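Local coordinates for probable leucine/isoleucine/valine-binding protein (Rhodopirellula baltica, PDB 4KV7), which probably binds leucine, isoleucine, valine or a related small solute as the periplasmic receptor of an ABC transport system, at residues A[16-21]-A[315-320]; A[109-114]-A[328-333]; A[60-65]-A[84-89]; A[35-40]-A[307-312]; A[130-135]-A[332-337]. The protein carries 1 engineered substitution. All blocks are in the same frame, centred on the assembly; numbering follows the deposited sequence.

Interaction 1. Residues A[16-21]-A[315-320]; sequences QLLKFG and KAVTSI
Val317 offers its two methyl groups to two residues on one side of strand 16-24, with Leu18 meeting one branch and Phe20 the other. With CG1 anti to its backbone N (chi1 173°), the valine sends that branch toward the strand, where it ends tip to tip against Leu18 at 4.1 Å between CG1 of Val317 and CD1 of Leu18. The second branch leads to the aromatic ring, and CG2 of Val317 lies 4.3 Å from CZ of Phe20 in an oblique approach. Leu18 has its CG anti to the carbonyl carbon (chi1 -55°), which extends the isobutyl group out from the sheet to the helix. The contact is wholly apolar and modest in area, because helix and strand are well separated: the CA atoms of Leu18 and Val317 are 9.9 Å apart. Other apolar groups pack beside it, with Leu87 against Leu18, and Ala88 and Leu59 against Phe20. Two residues on, Ser319 turns both its N and its OG onto Ala316 O. Such packing of a helix on a parallel strand is characteristic of the Rossmann-like alpha/beta lobe of type I periplasmic binding proteins.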
# COMPACT_ATOMS: atom_id res chain seq x y z
N GLN A 16 12.60 -2.94 28.22
CA GLN A 16 13.49 -2.97 27.07
C GLN A 16 12.90 -2.13 25.95
O GLN A 16 11.75 -2.32 25.56
CB GLN A 16 13.73 -4.39 26.57
CG GLN A 16 14.73 -4.45 25.41
CD GLN A 16 14.70 -5.77 24.66
OE1 GLN A 16 13.89 -6.65 24.95
NE2 GLN A 16 15.58 -5.91 23.68
N LEU A 17 13.71 -1.21 25.44
CA LEU A 17 13.30 -0.38 24.32
C LEU A 17 13.39 -1.18 23.02
O LEU A 17 14.45 -1.72 22.69
CB LEU A 17 14.20 0.86 24.24
CG LEU A 17 13.82 1.87 23.16
CD1 LEU A 17 12.46 2.48 23.46
CD2 LEU A 17 14.90 2.94 23.03
N LEU A 18 12.28 -1.28 22.30
CA LEU A 18 12.25 -1.95 21.00
C LEU A 18 12.08 -0.91 19.91
O LEU A 18 11.00 -0.36 19.72
CB LEU A 18 11.10 -2.96 20.95
CG LEU A 18 11.06 -4.01 22.06
CD1 LEU A 18 9.86 -4.93 21.88
CD2 LEU A 18 12.35 -4.82 22.10
N LYS A 19 13.17 -0.63 19.19
CA LYS A 19 13.18 0.40 18.15
C LYS A 19 12.88 -0.17 16.78
O LYS A 19 13.56 -1.09 16.31
CB LYS A 19 14.53 1.12 18.13
CG LYS A 19 14.81 1.99 19.35
CD LYS A 19 16.19 2.63 19.31
CE LYS A 19 17.28 1.59 19.42
NZ LYS A 19 18.65 2.20 19.46
N PHE A 20 11.87 0.40 16.13
CA PHE A 20 11.55 0.07 14.76
C PHE A 20 11.75 1.29 13.88
O PHE A 20 11.53 2.42 14.33
CB PHE A 20 10.12 -0.47 14.68
CG PHE A 20 9.97 -1.76 15.41
CD1 PHE A 20 10.44 -2.94 14.85
CD2 PHE A 20 9.45 -1.80 16.70
CE1 PHE A 20 10.35 -4.13 15.53
CE2 PHE A 20 9.35 -3.00 17.38
CZ PHE A 20 9.81 -4.17 16.80
N GLY A 21 12.19 1.09 12.65
CA GLY A 21 12.45 2.21 11.76
C GLY A 21 11.48 2.29 10.60
O GLY A 21 10.82 1.31 10.25
N LYS A 315 2.12 -9.27 17.24
CA LYS A 315 1.86 -10.69 17.38
C LYS A 315 3.14 -11.51 17.25
O LYS A 315 3.41 -12.40 18.07
CB LYS A 315 0.82 -11.14 16.35
CG LYS A 315 0.41 -12.61 16.45
CD LYS A 315 -0.72 -12.93 15.48
CE LYS A 315 -1.18 -14.38 15.55
NZ LYS A 315 -1.98 -14.63 16.78
N ALA A 316 3.96 -11.21 16.25
CA ALA A 316 5.23 -11.91 16.09
C ALA A 316 6.15 -11.68 17.28
O ALA A 316 6.74 -12.62 17.81
CB ALA A 316 5.91 -11.50 14.78
N VAL A 317 6.28 -10.43 17.71
CA VAL A 317 7.17 -10.13 18.83
C VAL A 317 6.73 -10.85 20.11
O VAL A 317 7.56 -11.37 20.86
CB VAL A 317 7.30 -8.61 19.06
CG1 VAL A 317 8.08 -8.32 20.34
CG2 VAL A 317 7.99 -7.96 17.86
N THR A 318 5.42 -10.93 20.34
CA THR A 318 4.87 -11.59 21.53
C THR A 318 5.29 -13.05 21.61
O THR A 318 5.45 -13.61 22.70
CB THR A 318 3.32 -11.51 21.54
OG1 THR A 318 2.91 -10.14 21.58
CG2 THR A 318 2.73 -12.23 22.75
N SER A 319 5.49 -13.67 20.45
CA SER A 319 5.81 -15.09 20.38
C SER A 319 7.26 -15.40 20.69
O SER A 319 7.62 -16.55 20.90
CB SER A 319 5.47 -15.64 18.99
OG SER A 319 6.44 -15.26 18.04
N ILE A 320 8.11 -14.38 20.70
CA ILE A 320 9.54 -14.61 20.85
C ILE A 320 9.87 -15.03 22.27
O ILE A 320 9.43 -14.40 23.23
CB ILE A 320 10.36 -13.36 20.47
CG1 ILE A 320 10.21 -13.05 18.99
CG2 ILE A 320 11.84 -13.57 20.80
CD1 ILE A 320 10.84 -11.74 18.55

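Interaction 2. Residues A[109-114]-A[328-333]; sequences KTPFFG and SIAAAL
A helix-on-sheet contact of the N-terminal lobe sets helix 326-335 against Pro111 and Phe113, at the three-stranded parallel sheet, with Leu333, Ala330 and Ile329 forming the helical side. The aromatic part is a CH-pi contact. CD2 of Leu333 stands 4.0 Å from the centroid of the Phe113 ring and only 17° off its normal, over one face and shifted slightly toward the rim. The other methyl, CD1 of Leu333, lies 4.0 Å from CD1 of Phe113, so the second branch meets the same side at the rim, by CG and CD1. Phe113 reaches them because its CG is anti to the backbone N (chi1 175°), which carries the ring out from the strand toward the helices.

Strand 112-113 is the middle one of three short parallel strands, between 89-90 and 131-132, in a Rossmann-like alpha/beta layout. Phe113 and Phe112 leave it in opposing directions: Phe112 packs on helix 95-107, whereas Phe113 also touches Val309 and Ile312 of helix 301-319. Replacing Phe113 by an alanine would probably open a gap beneath Leu333 and leave both of its methyls without their aromatic surface.

Just before the strand the proline ring is the touching group. CG of Pro111 is 4.0 Å from CB of Ala330, and the small alanine side chain lets the ring come equally close to the helix backbone, 4.0 Å from CG of Pro111 to N of Ala330. From the preceding residue, CG2 of Ile329 approaches CG of Pro111 at 4.3 Å.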
# COMPACT_ATOMS: atom_id res chain seq x y z
N LYS A 109 20.96 -7.38 7.42
CA LYS A 109 20.10 -8.46 7.91
C LYS A 109 18.93 -7.93 8.75
O LYS A 109 18.56 -8.50 9.77
CB LYS A 109 20.92 -9.51 8.68
CG LYS A 109 22.00 -10.13 7.81
CD LYS A 109 22.70 -11.27 8.52
CE LYS A 109 23.82 -11.84 7.65
NZ LYS A 109 23.31 -12.51 6.43
N THR A 110 18.36 -6.82 8.29
CA THR A 110 17.26 -6.16 8.98
C THR A 110 15.95 -6.51 8.29
O THR A 110 15.80 -6.23 7.10
CB THR A 110 17.43 -4.63 8.94
OG1 THR A 110 18.70 -4.25 9.48
CG2 THR A 110 16.32 -3.94 9.72
N PRO A 111 14.99 -7.10 9.02
CA PRO A 111 13.68 -7.38 8.40
C PRO A 111 13.05 -6.12 7.83
O PRO A 111 13.09 -5.06 8.45
CB PRO A 111 12.86 -7.93 9.57
CG PRO A 111 13.87 -8.52 10.50
CD PRO A 111 15.08 -7.63 10.40
N PHE A 112 12.49 -6.25 6.63
CA PHE A 112 11.87 -5.16 5.90
C PHE A 112 10.41 -5.60 5.76
O PHE A 112 10.05 -6.37 4.85
CB PHE A 112 12.57 -5.00 4.54
CG PHE A 112 12.19 -3.75 3.79
CD1 PHE A 112 12.81 -2.54 4.06
CD2 PHE A 112 11.21 -3.78 2.81
CE1 PHE A 112 12.47 -1.39 3.37
CE2 PHE A 112 10.86 -2.63 2.12
CZ PHE A 112 11.50 -1.44 2.40
N PHE A 113 9.57 -5.15 6.69
CA PHE A 113 8.26 -5.76 6.91
C PHE A 113 7.11 -4.81 6.63
O PHE A 113 7.09 -3.67 7.10
CB PHE A 113 8.14 -6.28 8.36
CG PHE A 113 6.77 -6.81 8.68
CD1 PHE A 113 6.28 -7.92 8.01
CD2 PHE A 113 5.95 -6.18 9.61
CE1 PHE A 113 5.01 -8.40 8.26
CE2 PHE A 113 4.69 -6.66 9.87
CZ PHE A 113 4.21 -7.77 9.20
N GLY A 114 6.14 -5.29 5.84
CA GLY A 114 4.90 -4.57 5.64
C GLY A 114 5.00 -3.31 4.81
O GLY A 114 4.23 -2.36 5.01
N SER A 328 15.67 -12.81 15.52
CA SER A 328 14.51 -13.46 16.14
C SER A 328 13.18 -12.88 15.63
O SER A 328 12.17 -13.57 15.61
CB SER A 328 14.59 -13.45 17.67
OG SER A 328 14.46 -12.15 18.20
N ILE A 329 13.19 -11.63 15.18
CA ILE A 329 11.98 -11.07 14.59
C ILE A 329 11.71 -11.69 13.21
O ILE A 329 10.58 -12.05 12.91
CB ILE A 329 12.03 -9.54 14.52
CG1 ILE A 329 11.84 -8.97 15.93
CG2 ILE A 329 10.95 -8.99 13.56
CD1 ILE A 329 12.04 -7.49 16.04
N ALA A 330 12.75 -11.84 12.40
CA ALA A 330 12.61 -12.48 11.11
C ALA A 330 12.05 -13.90 11.29
O ALA A 330 11.11 -14.30 10.60
CB ALA A 330 13.95 -12.52 10.38
N ALA A 331 12.59 -14.63 12.26
CA ALA A 331 12.13 -15.99 12.53
C ALA A 331 10.69 -15.99 13.04
O ALA A 331 9.89 -16.83 12.63
CB ALA A 331 13.05 -16.68 13.53
N ALA A 332 10.36 -15.05 13.92
CA ALA A 332 9.02 -15.01 14.49
C ALA A 332 7.95 -14.71 13.45
O ALA A 332 6.84 -15.23 13.51
CB ALA A 332 8.95 -14.01 15.63
N LEU A 333 8.27 -13.84 12.50
CA LEU A 333 7.35 -13.55 11.41
C LEU A 333 7.08 -14.82 10.59
O LEU A 333 5.93 -15.11 10.25
CB LEU A 333 7.89 -12.42 10.54
CG LEU A 333 7.81 -11.02 11.15
CD1 LEU A 333 8.68 -10.04 10.39
CD2 LEU A 333 6.36 -10.53 11.21

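Interaction 3. Residues A[60-65]-A[84-89]; sequences KLIALD and HEVLAV
The imidazole of His84 has one face laid against Ile62, whose CG2 methyl stands almost directly above the ring centre, 4.1 Å from the centroid of His84 and 8° off the normal. This is a CH-pi contact. The other branch of Ile62 works on the same side of the ring but beyond its rim: CD1 of Ile62 comes to 3.7 Å from ND1 of His84 and 3.8 Å from CG of His84. The isoleucine therefore spans one face, from the ring centre to beyond the ND1-CG bond.

The contact closes the connection from strand 57-65 through helix 70-81 to strand 89-90, consistent with a beta-alpha-beta crossover in the Rossmann-like N-terminal lobe of a type I periplasmic binding protein. His84 belongs to the loop that brings the chain from the helix back to the sheet, and Leu80 of that helix also packs on Ile62.

The two branches are divided by the torsion at Ile62. CG2 is anti to its backbone N and CG1 anti to the carbonyl carbon (chi1 -58°), an arrangement that lets one methyl meet the ring face while the longer arm reaches along the loop. The loop bends sharply after His84: Glu85 has positive phi and its CB leaves on the side away from the strand, after which Val86 faces Ile62 again. The backbone is tied on as well, since His84 O accepts a hydrogen bond from Lys19 NZ and Val86 O one from Arg326 NE. CD1 of Ile62, already against His84, also meets CG1 of Val86 at 4.3 Å.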
# COMPACT_ATOMS: atom_id res chain seq x y z
N LYS A 60 9.04 1.86 20.08
CA LYS A 60 9.39 3.18 19.58
C LYS A 60 9.54 3.09 18.08
O LYS A 60 10.20 2.18 17.57
CB LYS A 60 10.70 3.67 20.19
CG LYS A 60 11.11 5.07 19.72
CD LYS A 60 12.43 5.51 20.34
CE LYS A 60 12.83 6.90 19.86
NZ LYS A 60 11.93 7.95 20.41
N LEU A 61 8.92 4.03 17.37
CA LEU A 61 9.07 4.12 15.93
C LEU A 61 9.94 5.32 15.59
O LEU A 61 9.64 6.44 15.99
CB LEU A 61 7.72 4.29 15.25
CG LEU A 61 7.75 4.35 13.72
CD1 LEU A 61 8.12 3.00 13.12
CD2 LEU A 61 6.41 4.82 13.17
N ILE A 62 11.04 5.07 14.88
CA ILE A 62 11.89 6.14 14.36
C ILE A 62 11.52 6.31 12.90
O ILE A 62 11.85 5.46 12.06
CB ILE A 62 13.37 5.81 14.52
CG1 ILE A 62 13.68 5.55 16.00
CG2 ILE A 62 14.24 6.93 13.96
CD1 ILE A 62 15.08 5.04 16.26
N ALA A 63 10.78 7.37 12.59
CA ALA A 63 10.25 7.60 11.26
C ALA A 63 10.94 8.78 10.60
O ALA A 63 10.86 9.91 11.10
CB ALA A 63 8.75 7.83 11.32
N LEU A 64 11.63 8.51 9.50
CA LEU A 64 12.39 9.52 8.78
C LEU A 64 11.68 9.81 7.46
O LEU A 64 11.18 8.90 6.80
CB LEU A 64 13.81 9.01 8.51
CG LEU A 64 14.59 8.57 9.76
CD1 LEU A 64 16.00 8.13 9.40
CD2 LEU A 64 14.61 9.65 10.83
N ASP A 65 11.66 11.08 7.08
CA ASP A 65 11.02 11.54 5.85
C ASP A 65 11.95 11.35 4.66
O ASP A 65 13.09 11.79 4.69
CB ASP A 65 10.68 13.02 6.01
CG ASP A 65 9.86 13.59 4.85
OD1 ASP A 65 9.27 12.85 4.05
OD2 ASP A 65 9.80 14.84 4.79
N HIS A 84 20.83 3.95 14.46
CA HIS A 84 19.64 3.71 15.27
C HIS A 84 19.48 2.24 15.66
O HIS A 84 18.73 1.92 16.58
CB HIS A 84 18.38 4.20 14.56
CG HIS A 84 18.33 5.68 14.39
ND1 HIS A 84 18.34 6.56 15.45
CD2 HIS A 84 18.26 6.45 13.27
CE1 HIS A 84 18.28 7.80 15.00
NE2 HIS A 84 18.24 7.76 13.68
N GLU A 85 20.19 1.37 14.96
CA GLU A 85 20.17 -0.07 15.25
C GLU A 85 18.76 -0.64 15.32
O GLU A 85 18.46 -1.45 16.19
CB GLU A 85 20.90 -0.35 16.58
CG GLU A 85 22.34 0.11 16.59
CD GLU A 85 23.05 -0.27 17.88
OE1 GLU A 85 22.50 -0.01 18.97
OE2 GLU A 85 24.17 -0.81 17.79
N VAL A 86 17.89 -0.23 14.40
CA VAL A 86 16.50 -0.66 14.50
C VAL A 86 16.36 -2.17 14.30
O VAL A 86 17.17 -2.80 13.62
CB VAL A 86 15.57 0.10 13.52
CG1 VAL A 86 15.64 1.59 13.77
CG2 VAL A 86 15.90 -0.23 12.06
N LEU A 87 15.32 -2.73 14.91
CA LEU A 87 15.08 -4.17 14.88
C LEU A 87 14.42 -4.64 13.58
O LEU A 87 14.57 -5.81 13.19
CB LEU A 87 14.21 -4.58 16.08
CG LEU A 87 14.77 -4.22 17.45
CD1 LEU A 87 13.76 -4.50 18.55
CD2 LEU A 87 16.09 -4.94 17.73
N ALA A 88 13.71 -3.72 12.93
CA ALA A 88 13.05 -3.97 11.66
C ALA A 88 12.70 -2.62 11.06
O ALA A 88 12.57 -1.63 11.79
CB ALA A 88 11.78 -4.80 11.85
N VAL A 89 12.55 -2.58 9.74
CA VAL A 89 12.11 -1.39 9.02
C VAL A 89 10.72 -1.72 8.53
O VAL A 89 10.51 -2.69 7.78
CB VAL A 89 13.06 -1.05 7.86
CG1 VAL A 89 12.47 0.06 7.00
CG2 VAL A 89 14.43 -0.61 8.40

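Interaction 4. Residues A[35-40]-A[307-312]; sequences INMRHG and YIVGRI
Gly40 and Tyr307 bring two helices into direct backbone contact, with their CA atoms 4.1 Å apart. The carbonyl oxygen of Gly40 lies beside the start of the tyrosine side chain: this O is 3.3 Å from CA of Tyr307 in a CA-H...O contact with an angle of 134° at the hydrogen. The same O lies at the edge of the Tyr307 ring, near its plane, 4.0 Å from CD1 of Tyr307. Glycine matters here, since a CB at position 40 would clash with the backbone N of Tyr307. Beside this pair, CE of selenomethionine Met37 approaches CG2 of Val309 at 4.4 Å.

This is a close glycine-mediated crossing of helices 31-50 and 301-319, buried in the N-terminal lobe. The tyrosine ring leads away from Gly40, CG being anti to the backbone N (chi1 176°), and packs on Ala44 and on Ala289 of helix 281-293. One of its faces carries CG of Arg311, which then folds round so that NH1 donates to OH of Tyr307 over 2.9 Å, with the oxygen close to the guanidinium plane. The hydroxyl is also hydrogen-bonded to Glu47 OE1, its strongest polar partner, and Glu285 forms a salt bridge with Arg311 NH1. A leucine in place of Tyr307 would probably leave Glu47 without the hydroxyl it binds and take from Arg311 one of its polar partners and the ring face under its CG.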
# COMPACT_ATOMS: atom_id res chain seq x y z
N ILE A 35 2.21 9.64 6.03
CA ILE A 35 1.61 10.16 7.26
C ILE A 35 0.62 9.16 7.83
O ILE A 35 0.62 8.87 9.03
CB ILE A 35 0.93 11.52 7.01
CG1 ILE A 35 1.99 12.60 6.80
CG2 ILE A 35 0.02 11.89 8.17
CD1 ILE A 35 1.45 13.93 6.30
N ASN A 36 -0.22 8.61 6.97
CA ASN A 36 -1.25 7.70 7.44
C ASN A 36 -0.77 6.30 7.73
O ASN A 36 -1.29 5.67 8.66
CB ASN A 36 -2.47 7.77 6.52
CG ASN A 36 -3.23 9.05 6.72
OD1 ASN A 36 -3.89 9.23 7.74
ND2 ASN A 36 -3.08 9.99 5.79
N MSE A 37 0.23 5.82 7.00
CA MSE A 37 0.87 4.56 7.38
C MSE A 37 1.48 4.69 8.77
O MSE A 37 1.33 3.79 9.62
CB MSE A 37 1.96 4.17 6.38
CG MSE A 37 1.50 3.35 5.19
SE MSE A 37 0.66 1.65 5.68
CE MSE A 37 2.21 0.61 6.19
N ARG A 38 2.18 5.79 9.01
CA ARG A 38 2.78 6.04 10.31
C ARG A 38 1.71 6.08 11.40
O ARG A 38 1.88 5.46 12.45
CB ARG A 38 3.59 7.33 10.29
CG ARG A 38 4.12 7.75 11.65
CD ARG A 38 5.08 8.92 11.53
NE ARG A 38 5.60 9.39 12.81
CZ ARG A 38 4.96 10.23 13.60
NH1 ARG A 38 3.76 10.70 13.28
NH2 ARG A 38 5.51 10.62 14.74
N HIS A 39 0.62 6.80 11.18
CA HIS A 39 -0.44 6.85 12.18
C HIS A 39 -1.01 5.46 12.49
O HIS A 39 -1.30 5.16 13.65
CB HIS A 39 -1.57 7.78 11.76
CG HIS A 39 -1.25 9.23 11.90
ND1 HIS A 39 -0.60 9.75 13.00
CD2 HIS A 39 -1.52 10.29 11.09
CE1 HIS A 39 -0.47 11.06 12.85
NE2 HIS A 39 -1.03 11.41 11.71
N GLY A 40 -1.20 4.64 11.47
CA GLY A 40 -1.74 3.30 11.70
C GLY A 40 -0.82 2.45 12.56
O GLY A 40 -1.28 1.78 13.49
N TYR A 307 -2.08 -0.11 10.64
CA TYR A 307 -2.54 -0.76 11.86
C TYR A 307 -2.39 -2.28 11.77
O TYR A 307 -1.93 -2.92 12.71
CB TYR A 307 -3.98 -0.35 12.17
CG TYR A 307 -4.56 -1.07 13.36
CD1 TYR A 307 -4.27 -0.65 14.65
CD2 TYR A 307 -5.39 -2.17 13.20
CE1 TYR A 307 -4.79 -1.31 15.75
CE2 TYR A 307 -5.92 -2.83 14.28
CZ TYR A 307 -5.61 -2.41 15.55
OH TYR A 307 -6.16 -3.10 16.61
N ILE A 308 -2.78 -2.86 10.64
CA ILE A 308 -2.62 -4.30 10.40
C ILE A 308 -1.16 -4.72 10.48
O ILE A 308 -0.83 -5.71 11.14
CB ILE A 308 -3.23 -4.69 9.05
CG1 ILE A 308 -4.75 -4.63 9.15
CG2 ILE A 308 -2.76 -6.09 8.63
CD1 ILE A 308 -5.48 -4.64 7.83
N VAL A 309 -0.29 -3.96 9.83
CA VAL A 309 1.14 -4.21 9.91
C VAL A 309 1.63 -4.18 11.37
O VAL A 309 2.35 -5.09 11.81
CB VAL A 309 1.90 -3.23 9.01
CG1 VAL A 309 3.40 -3.31 9.25
CG2 VAL A 309 1.59 -3.51 7.55
N GLY A 310 1.24 -3.16 12.12
CA GLY A 310 1.60 -3.07 13.52
C GLY A 310 1.08 -4.25 14.32
O GLY A 310 1.81 -4.81 15.16
N ARG A 311 -0.17 -4.64 14.08
CA ARG A 311 -0.76 -5.78 14.78
C ARG A 311 0.01 -7.08 14.51
O ARG A 311 0.26 -7.86 15.42
CB ARG A 311 -2.23 -5.97 14.39
CG ARG A 311 -3.22 -5.01 15.06
CD ARG A 311 -3.44 -5.36 16.52
NE ARG A 311 -4.01 -6.70 16.65
CZ ARG A 311 -5.31 -6.98 16.56
NH1 ARG A 311 -6.20 -6.00 16.38
NH2 ARG A 311 -5.73 -8.23 16.69
N ILE A 312 0.37 -7.31 13.25
CA ILE A 312 1.11 -8.52 12.91
C ILE A 312 2.50 -8.52 13.54
O ILE A 312 2.94 -9.53 14.09
CB ILE A 312 1.21 -8.71 11.39
CG1 ILE A 312 -0.19 -8.87 10.78
CG2 ILE A 312 2.09 -9.92 11.05
CD1 ILE A 312 -0.21 -8.80 9.28

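Interaction 5. Residues A[130-135]-A[332-337]; sequences FVINYR and ALEQLG
Ile132 lies extended in strand 131-132 (phi -126°, psi 126°) and faces the C-terminal part of helix 326-335, its CA 7.9 Å from that of Leu333. The strand is an outer one of the three-stranded parallel sheet in the Rossmann-like N-terminal lobe, and the helix packs over it. A single methyl of the isoleucine carries the contact. CG1 is anti to the carbonyl carbon and the arm continues fully extended (chi2 -177°), so that CD1 of Ile132 wedges in beside the leucine, 3.8 Å from CB of Leu333 and 4.0 Å from CD1 of Leu333. The two side chains cross obliquely. Phe113 and Leu349 also touch Ile132, so apolar groups of the neighbouring strand and of strand 347-349 also line Ile132.

Leu336 N bonds to Leu333 O, and Gly337 leaves helical geometry with positive phi. Glu334 lies at the border of this apolar patch, and its carboxylate is bound through OE2 to His354 NE2. His354 and Ala356 make backbone hydrogen bonds to Asn133 next to Ile132. The part of the glutamate nearest Ile132 is aliphatic, CG of Glu334 standing 4.3 Å from CD1 of Ile132.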
# COMPACT_ATOMS: atom_id res chain seq x y z
N PHE A 130 14.87 -11.08 3.54
CA PHE A 130 14.45 -10.24 4.67
C PHE A 130 13.21 -9.43 4.40
O PHE A 130 12.72 -8.72 5.28
CB PHE A 130 15.60 -9.34 5.11
CG PHE A 130 16.69 -10.09 5.79
CD1 PHE A 130 16.55 -10.48 7.11
CD2 PHE A 130 17.84 -10.46 5.11
CE1 PHE A 130 17.53 -11.20 7.75
CE2 PHE A 130 18.83 -11.18 5.74
CZ PHE A 130 18.67 -11.55 7.06
N VAL A 131 12.67 -9.55 3.20
CA VAL A 131 11.48 -8.80 2.82
C VAL A 131 10.23 -9.65 3.05
O VAL A 131 10.03 -10.69 2.39
CB VAL A 131 11.54 -8.33 1.36
CG1 VAL A 131 10.29 -7.56 0.99
CG2 VAL A 131 12.78 -7.48 1.13
N ILE A 132 9.40 -9.22 3.99
CA ILE A 132 8.20 -9.95 4.38
C ILE A 132 7.02 -9.01 4.27
O ILE A 132 7.04 -7.90 4.82
CB ILE A 132 8.32 -10.52 5.80
CG1 ILE A 132 9.53 -11.46 5.87
CG2 ILE A 132 7.05 -11.24 6.21
CD1 ILE A 132 9.72 -12.14 7.21
N ASN A 133 6.00 -9.44 3.54
CA ASN A 133 4.89 -8.58 3.14
C ASN A 133 3.57 -9.01 3.77
O ASN A 133 3.32 -10.19 3.96
CB ASN A 133 4.74 -8.62 1.62
CG ASN A 133 6.02 -8.26 0.91
OD1 ASN A 133 6.51 -7.13 1.03
ND2 ASN A 133 6.58 -9.20 0.15
N TYR A 134 2.73 -8.02 4.07
CA TYR A 134 1.33 -8.26 4.39
C TYR A 134 0.46 -8.31 3.12
O TYR A 134 -0.28 -9.26 2.89
CB TYR A 134 0.76 -7.20 5.38
CG TYR A 134 -0.74 -7.10 5.22
CD1 TYR A 134 -1.56 -8.14 5.63
CD2 TYR A 134 -1.32 -6.01 4.59
CE1 TYR A 134 -2.94 -8.09 5.41
CE2 TYR A 134 -2.69 -5.95 4.38
CZ TYR A 134 -3.49 -7.00 4.79
OH TYR A 134 -4.86 -6.98 4.57
N ARG A 135 0.55 -7.25 2.31
CA ARG A 135 -0.48 -6.96 1.31
C ARG A 135 -0.37 -7.74 0.02
O ARG A 135 0.71 -8.14 -0.41
CB ARG A 135 -0.50 -5.46 0.98
CG ARG A 135 0.85 -4.92 0.50
CD ARG A 135 0.72 -3.85 -0.58
NE ARG A 135 0.11 -2.63 -0.07
CZ ARG A 135 -0.34 -1.64 -0.82
NH1 ARG A 135 -0.91 -0.59 -0.25
NH2 ARG A 135 -0.23 -1.69 -2.14
N ALA A 332 10.36 -15.05 13.92
CA ALA A 332 9.02 -15.01 14.49
C ALA A 332 7.95 -14.71 13.45
O ALA A 332 6.84 -15.23 13.51
CB ALA A 332 8.95 -14.01 15.63
N LEU A 333 8.27 -13.84 12.50
CA LEU A 333 7.35 -13.55 11.41
C LEU A 333 7.08 -14.82 10.59
O LEU A 333 5.93 -15.11 10.25
CB LEU A 333 7.89 -12.42 10.54
CG LEU A 333 7.81 -11.02 11.15
CD1 LEU A 333 8.68 -10.04 10.39
CD2 LEU A 333 6.36 -10.53 11.21
N GLU A 334 8.13 -15.58 10.31
CA GLU A 334 7.98 -16.81 9.54
C GLU A 334 7.27 -17.91 10.34
O GLU A 334 6.64 -18.80 9.76
CB GLU A 334 9.34 -17.29 9.04
CG GLU A 334 9.94 -16.33 8.02
CD GLU A 334 11.26 -16.79 7.45
OE1 GLU A 334 11.88 -17.71 8.01
OE2 GLU A 334 11.68 -16.22 6.42
N GLN A 335 7.36 -17.84 11.66
CA GLN A 335 6.73 -18.82 12.53
C GLN A 335 5.23 -18.57 12.70
O GLN A 335 4.52 -19.41 13.25
CB GLN A 335 7.42 -18.80 13.90
CG GLN A 335 7.07 -19.96 14.82
N LEU A 336 4.74 -17.44 12.21
CA LEU A 336 3.30 -17.14 12.32
C LEU A 336 2.44 -18.22 11.65
O LEU A 336 1.34 -18.53 12.13
CB LEU A 336 2.97 -15.76 11.75
CG LEU A 336 3.40 -14.56 12.59
CD1 LEU A 336 3.32 -13.28 11.76
CD2 LEU A 336 2.52 -14.44 13.83
N GLY A 337 2.94 -18.80 10.57
CA GLY A 337 2.21 -19.85 9.87
C GLY A 337 0.87 -19.35 9.35
O GLY A 337 0.77 -18.23 8.86

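Interactions 1, 2, 4 and 5 are buried, whereas interaction 3 is only partly so. Interactions 2 and 5 share Leu333, which lies against neighbouring strands 112-113 and 131-132, by ring face in one and by aliphatic packing in the other. Interactions 1 and 4 both use helix 301-319, its C-terminal end meeting strand 16-24 through apolar methyls, its middle meeting helix 31-50 at backbone distance with a polar network behind. Interaction 3 is joined to interaction 1 through neighbouring strands 16-24 and 57-65, and to interaction 2 through Val89 and Pro111. CH-pi contacts mark interactions 2 and 3, on a phenylalanine and a histidine respectively.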